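Local structure of inclusion membrane protein A (Chlamydia trachomatis, 6E7E) at residues L28-F39 with I104-R115. The protein probably takes part in the homotypic fusion of chlamydial inclusions as a SNARE-like inclusion membrane protein, of which this chain is the soluble domain. The protein carries 2 engineered substitutions. Residues are numbered along the deposited sequence; the frame is centred on the assembly and turned at random.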
ATOM      1  N   LEU A  28       1.220   0.997  11.964  1.00 10.02           N
ATOM      2  CA  LEU A  28       0.596  -0.296  12.309  1.00 10.23           C
ATOM      3  C   LEU A  28       1.630  -1.416  12.275  1.00 10.09           C
ATOM      4  O   LEU A  28       1.592  -2.295  13.127  1.00 10.06           O
ATOM      5  CB  LEU A  28      -0.574  -0.572  11.372  1.00 10.44           C
ATOM      6  CG  LEU A  28      -1.760   0.360  11.585  1.00 11.68           C
ATOM      7  CD1 LEU A  28      -2.730   0.271  10.431  1.00 17.05           C
ATOM      8  CD2 LEU A  28      -2.458   0.035  12.875  1.00 17.59           C
ATOM      9  N   GLN A  29       2.547  -1.372  11.323  1.00 10.18           N
ATOM     10  CA  GLN A  29       3.628  -2.371  11.233  1.00 10.83           C
ATOM     11  C   GLN A  29       4.385  -2.398  12.560  1.00  9.90           C
ATOM     12  O   GLN A  29       4.669  -3.466  13.100  1.00 10.82           O
ATOM     13  CB  GLN A  29       4.530  -1.979  10.069  1.00 12.78           C
ATOM     14  CG  GLN A  29       5.593  -3.006   9.838  1.00 14.83           C
ATOM     15  CD  GLN A  29       6.686  -2.525   8.940  1.00 15.68           C
ATOM     16  OE1 GLN A  29       6.988  -1.336   8.846  1.00 21.80           O
ATOM     17  NE2 GLN A  29       7.312  -3.478   8.293  1.00 17.55           N
ATOM     18  N   LYS A  30       4.783  -1.231  13.038  1.00 10.22           N
ATOM     19  CA  LYS A  30       5.555  -1.142  14.288  1.00 10.99           C
ATOM     20  C   LYS A  30       4.713  -1.633  15.473  1.00  9.84           C
ATOM     21  O   LYS A  30       5.233  -2.315  16.365  1.00 10.63           O
ATOM     22  CB  LYS A  30       6.019   0.296  14.510  1.00 13.19           C
ATOM     23  CG  LYS A  30       6.978   0.507  15.665  1.00 18.10           C
ATOM     24  CD  LYS A  30       7.688   1.829  15.587  1.00 21.40           C
ATOM     25  CE  LYS A  30       6.783   2.949  16.029  1.00 25.10           C
ATOM     26  NZ  LYS A  30       7.554   4.184  16.261  1.00 21.62           N
ATOM     27  N   GLU A  31       3.434  -1.292  15.470  1.00  9.75           N
ATOM     28  CA  GLU A  31       2.533  -1.738  16.545  1.00 10.28           C
ATOM     29  C   GLU A  31       2.480  -3.269  16.588  1.00  9.58           C
ATOM     30  O   GLU A  31       2.508  -3.856  17.675  1.00 10.08           O
ATOM     31  CB  GLU A  31       1.147  -1.157  16.321  1.00 12.02           C
ATOM     32  CG  GLU A  31       0.223  -1.324  17.491  1.00 15.03           C
ATOM     33  CD  GLU A  31      -1.124  -0.618  17.355  1.00 18.59           C
ATOM     34  OE1 GLU A  31      -1.614  -0.486  16.206  1.00 21.47           O
ATOM     35  OE2 GLU A  31      -1.726  -0.236  18.387  1.00 22.78           O
ATOM     36  N   PHE A  32       2.400  -3.918  15.432  1.00  9.23           N
ATOM     37  CA  PHE A  32       2.333  -5.399  15.397  1.00  9.55           C
ATOM     38  C   PHE A  32       3.694  -6.017  15.687  1.00  9.27           C
ATOM     39  O   PHE A  32       3.699  -7.108  16.258  1.00  9.67           O
ATOM     40  CB  PHE A  32       1.685  -5.890  14.101  1.00 10.21           C
ATOM     41  CG  PHE A  32       0.186  -5.737  14.189  1.00 10.64           C
ATOM     42  CD1 PHE A  32      -0.551  -6.625  14.955  1.00 10.92           C
ATOM     43  CD2 PHE A  32      -0.475  -4.671  13.616  1.00 13.55           C
ATOM     44  CE1 PHE A  32      -1.909  -6.450  15.148  1.00 12.73           C
ATOM     45  CE2 PHE A  32      -1.829  -4.492  13.818  1.00 15.88           C
ATOM     46  CZ  PHE A  32      -2.531  -5.375  14.586  1.00 14.60           C
ATOM     47  N   LEU A  33       4.798  -5.346  15.405  1.00  9.70           N
ATOM     48  CA  LEU A  33       6.104  -5.849  15.872  1.00 10.27           C
ATOM     49  C   LEU A  33       6.114  -5.872  17.400  1.00  9.67           C
ATOM     50  O   LEU A  33       6.486  -6.865  18.017  1.00 10.80           O
ATOM     51  CB  LEU A  33       7.232  -4.969  15.354  1.00 11.01           C
ATOM     52  CG  LEU A  33       8.621  -5.398  15.799  1.00 11.89           C
ATOM     53  CD1 LEU A  33       8.946  -6.799  15.305  1.00 14.97           C
ATOM     54  CD2 LEU A  33       9.629  -4.408  15.250  1.00 14.32           C
ATOM     55  N   HIS A  34       5.710  -4.774  18.016  1.00  9.84           N
ATOM     56  CA  HIS A  34       5.589  -4.732  19.490  1.00 10.37           C
ATOM     57  C   HIS A  34       4.705  -5.880  19.977  1.00 10.35           C
ATOM     58  O   HIS A  34       5.087  -6.601  20.883  1.00 12.14           O
ATOM     59  CB  HIS A  34       5.018  -3.394  19.945  1.00 10.81           C
ATOM     60  CG  HIS A  34       6.012  -2.296  20.106  1.00 10.42           C
ATOM     61  ND1 HIS A  34       6.468  -1.391  19.157  1.00 13.90           N
ATOM     62  CD2 HIS A  34       6.619  -1.944  21.256  1.00  9.21           C
ATOM     63  CE1 HIS A  34       7.295  -0.547  19.770  1.00 10.83           C
ATOM     64  NE2 HIS A  34       7.415  -0.888  21.027  1.00 13.98           N
ATOM     65  N   LEU A  35       3.517  -6.009  19.413  1.00 10.25           N
ATOM     66  CA  LEU A  35       2.535  -7.005  19.876  1.00 10.82           C
ATOM     67  C   LEU A  35       3.129  -8.405  19.741  1.00 10.57           C
ATOM     68  O   LEU A  35       2.929  -9.251  20.614  1.00 11.41           O
ATOM     69  CB  LEU A  35       1.228  -6.852  19.100  1.00 10.88           C
ATOM     70  CG  LEU A  35       0.000  -7.468  19.753  1.00 12.26           C
ATOM     71  CD1 LEU A  35      -0.423  -6.654  20.959  1.00 13.54           C
ATOM     72  CD2 LEU A  35      -1.136  -7.533  18.731  1.00 12.48           C
ATOM     73  N   SER A  36       3.815  -8.656  18.644  1.00  9.97           N
ATOM     74  CA  SER A  36       4.411  -9.967  18.380  1.00 11.14           C
ATOM     75  C   SER A  36       5.368 -10.345  19.518  1.00 11.45           C
ATOM     76  O   SER A  36       5.342 -11.476  19.991  1.00 13.28           O
ATOM     77  CB  SER A  36       5.055 -10.012  17.026  1.00 11.84           C
ATOM     78  OG  SER A  36       5.590 -11.276  16.810  1.00 15.19           O
ATOM     79  N   LYS A  37       6.188  -9.405  19.946  1.00 11.14           N
ATOM     80  CA  LYS A  37       7.186  -9.687  20.995  1.00 11.77           C
ATOM     81  C   LYS A  37       6.508  -9.754  22.357  1.00 11.96           C
ATOM     82  O   LYS A  37       6.858 -10.615  23.156  1.00 13.02           O
ATOM     83  CB  LYS A  37       8.253  -8.606  20.992  1.00 12.63           C
ATOM     84  CG  LYS A  37       9.029  -8.525  19.700  1.00 14.33           C
ATOM     85  CD  LYS A  37       9.593  -9.841  19.237  1.00 18.20           C
ATOM     86  CE  LYS A  37      10.458  -9.719  18.008  1.00 19.02           C
ATOM     87  NZ  LYS A  37      10.682 -11.025  17.362  1.00 23.46           N
ATOM     88  N   GLU A  38       5.555  -8.884  22.613  1.00 12.24           N
ATOM     89  CA  GLU A  38       4.842  -8.856  23.904  1.00 12.87           C
ATOM     90  C   GLU A  38       4.170 -10.204  24.162  1.00 12.78           C
ATOM     91  O   GLU A  38       4.108 -10.611  25.310  1.00 14.91           O
ATOM     92  CB  GLU A  38       3.780  -7.765  23.881  1.00 14.70           C
ATOM     93  CG  GLU A  38       4.297  -6.355  23.994  1.00 16.66           C
ATOM     94  CD  GLU A  38       3.214  -5.348  23.661  1.00 17.94           C
ATOM     95  OE1 GLU A  38       2.018  -5.676  23.951  1.00 18.80           O
ATOM     96  OE2 GLU A  38       3.561  -4.245  23.146  1.00 22.22           O
ATOM     97  N   PHE A  39       3.638 -10.828  23.121  1.00 10.74           N
ATOM     98  CA  PHE A  39       2.794 -12.034  23.228  1.00 11.96           C
ATOM     99  C   PHE A  39       3.523 -13.312  22.844  1.00 11.92           C
ATOM    100  O   PHE A  39       2.928 -14.382  22.876  1.00 13.26           O
ATOM    101  CB  PHE A  39       1.483 -11.847  22.477  1.00 12.33           C
ATOM    102  CG  PHE A  39       0.518 -10.988  23.244  1.00 13.32           C
ATOM    103  CD1 PHE A  39       0.539  -9.605  23.150  1.00 13.87           C
ATOM    104  CD2 PHE A  39      -0.387 -11.576  24.110  1.00 15.10           C
ATOM    105  CE1 PHE A  39      -0.300  -8.826  23.926  1.00 15.90           C
ATOM    106  CE2 PHE A  39      -1.232 -10.790  24.868  1.00 17.73           C
ATOM    107  CZ  PHE A  39      -1.187  -9.422  24.781  1.00 16.82           C
ATOM    108  N   ILE A 104      -7.197  -0.314   6.885  1.00  9.98           N
ATOM    109  CA  ILE A 104      -6.581   0.452   8.003  1.00 10.23           C
ATOM    110  C   ILE A 104      -7.647   0.771   9.039  1.00  9.83           C
ATOM    111  O   ILE A 104      -7.394   0.642  10.230  1.00 10.71           O
ATOM    112  CB  ILE A 104      -5.897   1.734   7.494  1.00 10.80           C
ATOM    113  CG1 ILE A 104      -4.632   1.375   6.724  1.00 12.16           C
ATOM    114  CG2 ILE A 104      -5.603   2.705   8.636  1.00 11.38           C
ATOM    115  CD1 ILE A 104      -4.112   2.525   5.892  1.00 13.56           C
ATOM    116  N   ARG A 105      -8.803   1.215   8.600  1.00 10.28           N
ATOM    117  CA  ARG A 105      -9.870   1.576   9.542  1.00 11.99           C
ATOM    118  C   ARG A 105     -10.169   0.376  10.437  1.00 11.98           C
ATOM    119  O   ARG A 105     -10.334   0.535  11.661  1.00 15.21           O
ATOM    120  CB  ARG A 105     -11.099   2.069   8.784  1.00 14.09           C
ATOM    121  CG  ARG A 105     -12.122   2.708   9.700  1.00 19.41           C
ATOM    122  CD  ARG A 105     -13.246   3.395   8.967  1.00 21.31           C
ATOM    123  NE  ARG A 105     -14.057   2.458   8.198  1.00 25.04           N
ATOM    124  CZ  ARG A 105     -15.099   1.763   8.666  1.00 30.12           C
ATOM    125  NH1 ARG A 105     -15.469   1.862   9.930  1.00 32.34           N
ATOM    126  NH2 ARG A 105     -15.764   0.959   7.854  1.00 33.23           N
ATOM    127  N   PHE A 106     -10.318  -0.808   9.881  1.00 13.01           N
ATOM    128  CA  PHE A 106     -10.651  -2.006  10.685  1.00 14.53           C
ATOM    129  C   PHE A 106      -9.493  -2.429  11.570  1.00 12.00           C
ATOM    130  O   PHE A 106      -9.680  -2.939  12.673  1.00 14.02           O
ATOM    131  CB  PHE A 106     -10.896  -3.241   9.819  1.00 18.48           C
ATOM    132  CG  PHE A 106     -11.897  -3.101   8.700  1.00 24.47           C
ATOM    133  CD1 PHE A 106     -13.039  -2.337   8.878  1.00 27.81           C
ATOM    134  CD2 PHE A 106     -11.720  -3.757   7.482  1.00 25.88           C
ATOM    135  CE1 PHE A 106     -13.981  -2.218   7.866  1.00 28.83           C
ATOM    136  CE2 PHE A 106     -12.659  -3.632   6.467  1.00 30.92           C
ATOM    137  CZ  PHE A 106     -13.788  -2.859   6.659  1.00 30.76           C
ATOM    138  N   LEU A 107      -8.274  -2.294  11.082  1.00 11.09           N
ATOM    139  CA  LEU A 107      -7.102  -2.802  11.813  1.00 10.62           C
ATOM    140  C   LEU A 107      -6.743  -1.869  12.962  1.00  9.50           C
ATOM    141  O   LEU A 107      -6.169  -2.349  13.937  1.00 10.33           O
ATOM    142  CB  LEU A 107      -5.950  -2.920  10.825  1.00 11.25           C
ATOM    143  CG  LEU A 107      -4.690  -3.600  11.338  1.00 12.96           C
ATOM    144  CD1 LEU A 107      -4.964  -5.011  11.848  1.00 13.10           C
ATOM    145  CD2 LEU A 107      -3.665  -3.651  10.221  1.00 14.99           C
ATOM    146  N   THR A 108      -7.007  -0.579  12.824  1.00  9.39           N
ATOM    147  CA  THR A 108      -6.452   0.428  13.760  1.00  9.24           C
ATOM    148  C   THR A 108      -6.688   0.091  15.227  1.00  9.21           C
ATOM    149  O   THR A 108      -5.746   0.191  15.998  1.00 10.31           O
ATOM    150  CB  THR A 108      -6.978   1.808  13.389  1.00 10.48           C
ATOM    151  OG1 THR A 108      -6.392   2.223  12.157  1.00 11.20           O
ATOM    152  CG2 THR A 108      -6.601   2.854  14.404  1.00 11.83           C
ATOM    153  N   PRO A 109      -7.894  -0.311  15.663  1.00  9.90           N
ATOM    154  CA  PRO A 109      -8.072  -0.535  17.098  1.00  9.98           C
ATOM    155  C   PRO A 109      -7.597  -1.898  17.598  1.00  9.52           C
ATOM    156  O   PRO A 109      -7.664  -2.133  18.801  1.00 10.68           O
ATOM    157  CB  PRO A 109      -9.582  -0.443  17.303  1.00 13.65           C
ATOM    158  CG  PRO A 109     -10.214  -0.488  15.969  1.00 16.99           C
ATOM    159  CD  PRO A 109      -9.149  -0.342  14.912  1.00 11.31           C
ATOM    160  N   LEU A 110      -7.225  -2.807  16.726  1.00  9.43           N
ATOM    161  CA  LEU A 110      -7.160  -4.217  17.168  1.00 10.25           C
ATOM    162  C   LEU A 110      -5.962  -4.551  18.054  1.00 10.56           C
ATOM    163  O   LEU A 110      -6.141  -5.351  18.970  1.00 11.85           O
ATOM    164  CB  LEU A 110      -7.205  -5.116  15.938  1.00 12.11           C
ATOM    165  CG  LEU A 110      -8.523  -5.019  15.158  1.00 15.90           C
ATOM    166  CD1 LEU A 110      -8.487  -6.022  14.022  1.00 15.54           C
ATOM    167  CD2 LEU A 110      -9.787  -5.167  15.998  1.00 19.18           C
ATOM    168  N   ALA A 111      -4.802  -3.948  17.894  1.00 10.74           N
ATOM    169  CA  ALA A 111      -3.671  -4.287  18.772  1.00 12.40           C
ATOM    170  C   ALA A 111      -4.013  -3.877  20.209  1.00 12.02           C
ATOM    171  O   ALA A 111      -3.772  -4.638  21.153  1.00 12.96           O
ATOM    172  CB  ALA A 111      -2.405  -3.616  18.302  1.00 14.37           C
ATOM    173  N   GLU A 112      -4.406  -2.643  20.433  1.00 12.34           N
ATOM    174  CA  GLU A 112      -4.775  -2.229  21.812  1.00 13.37           C
ATOM    175  C   GLU A 112      -6.037  -2.984  22.242  1.00 12.33           C
ATOM    176  O   GLU A 112      -6.155  -3.284  23.437  1.00 13.97           O
ATOM    177  CB  GLU A 112      -4.997  -0.716  21.889  1.00 30.00           C
ATOM    178  CG  GLU A 112      -3.747   0.109  21.624  1.00 30.00           C
ATOM    179  CD  GLU A 112      -2.739   0.013  22.753  1.00 30.00           C
ATOM    180  OE1 GLU A 112      -3.158   0.013  23.929  1.00 30.00           O
ATOM    181  OE2 GLU A 112      -1.525  -0.061  22.464  1.00 30.00           O
ATOM    182  N   GLU A 113      -6.949  -3.431  21.469  1.00 11.90           N
ATOM    183  CA  GLU A 113      -8.061  -4.271  21.937  1.00 12.67           C
ATOM    184  C   GLU A 113      -7.520  -5.616  22.427  1.00 11.65           C
ATOM    185  O   GLU A 113      -7.968  -6.100  23.468  1.00 12.41           O
ATOM    186  CB  GLU A 113      -9.151  -4.412  20.895  1.00 14.06           C
ATOM    187  CG  GLU A 113     -10.309  -5.276  21.358  1.00 15.47           C
ATOM    188  CD  GLU A 113     -11.114  -4.812  22.562  1.00 17.46           C
ATOM    189  OE1 GLU A 113     -10.872  -3.691  23.069  1.00 17.38           O
ATOM    190  OE2 GLU A 113     -12.020  -5.567  22.970  1.00 18.50           O
ATOM    191  N   VAL A 114      -6.582  -6.233  21.726  1.00 11.11           N
ATOM    192  CA  VAL A 114      -5.959  -7.484  22.198  1.00 11.65           C
ATOM    193  C   VAL A 114      -5.297  -7.244  23.544  1.00 11.31           C
ATOM    194  O   VAL A 114      -5.440  -8.075  24.447  1.00 12.53           O
ATOM    195  CB  VAL A 114      -4.929  -7.968  21.178  1.00 13.82           C
ATOM    196  CG1 VAL A 114      -3.954  -8.952  21.772  1.00 14.78           C
ATOM    197  CG2 VAL A 114      -5.619  -8.545  19.965  1.00 14.65           C
ATOM    198  N   ARG A 115      -4.555  -6.152  23.674  1.00 11.81           N
ATOM    199  CA  ARG A 115      -3.884  -5.877  24.976  1.00 13.37           C
ATOM    200  C   ARG A 115      -4.927  -5.728  26.096  1.00 14.34           C
ATOM    201  O   ARG A 115      -4.712  -6.282  27.181  1.00 14.93           O
ATOM    202  CB  ARG A 115      -2.973  -4.656  24.897  1.00 30.00           C
ATOM    203  CG  ARG A 115      -1.778  -4.862  23.974  1.00 30.00           C
ATOM    204  CD  ARG A 115      -1.030  -3.552  23.975  1.00 30.00           C
ATOM    205  NE  ARG A 115       0.133  -3.627  23.127  1.00 30.00           N
ATOM    206  CZ  ARG A 115       0.376  -2.861  22.087  1.00 30.00           C
ATOM    207  NH1 ARG A 115      -0.480  -1.924  21.717  1.00 30.00           N
ATOM    208  NH2 ARG A 115       1.456  -3.093  21.362  1.00 30.00           N
TER
HETATM  209  O   HOH W   1      -3.938  -2.266  15.706  1.00 13.17           O
HETATM  210  O   HOH W   2      -4.575  -0.424  18.465  1.00 13.75           O
HETATM  211  O   HOH W   3      -3.306   1.612  15.658  1.00 20.93           O
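Leu107 packs against both Phe32 and Leu28 on the tight side of this contact. Its CD1 lies 3.7 Å from Phe32 CZ, and its CD2 lies 4.0 Å from Leu28 CD1. Ala111 continues the apolar seam, and its methyl touches both Phe32 and Leu35. With CG anti to the backbone N (chi1 -160°), Leu35 turns its branches to Ala111 and Arg115, and Leu35 CD2 reaches Ala111 CB at 4.1 Å. Further along, Val114 CG1 sits over one face of the Phe39 ring, offset toward the rim. Leu131 of helix 125-165 and Phe53, whose ring stacks with Phe32, extend this core.

The contact is side-by-side packing in an all-helical bundle. Segment 28-38 of helix 4-38 runs at 22° to 110-115, in the same direction. The chain passes from helix 87-107 to helix 110-119 around Thr108 and Pro109.

The other side is polar and wet. The extended Glu31 side chain lies across the Ala111 methyl and carries its carboxylate to three waters. Water 1 links Glu31 OE1 to Leu107 O and Ala111 N. Water 2 joins Glu31 OE2 to Thr108 O and Glu112 N. Water 3 also spans Glu31 OE1 and Thr108 O. The waters thus tie this junction to Glu31.

Arg115 grips Glu38 side-on with two nitrogens in a salt bridge. Arg115 NE meets the syn lone pair of Glu38 OE1 at 2.9 Å, almost straight at 174°. Arg115 NH2 reaches Glu38 OE2 at 3.0 Å, more bent and tilted from the guanidinium plane. Leu35 CD1 lies over one face of that guanidinium, 3.8 Å from Arg115 NE.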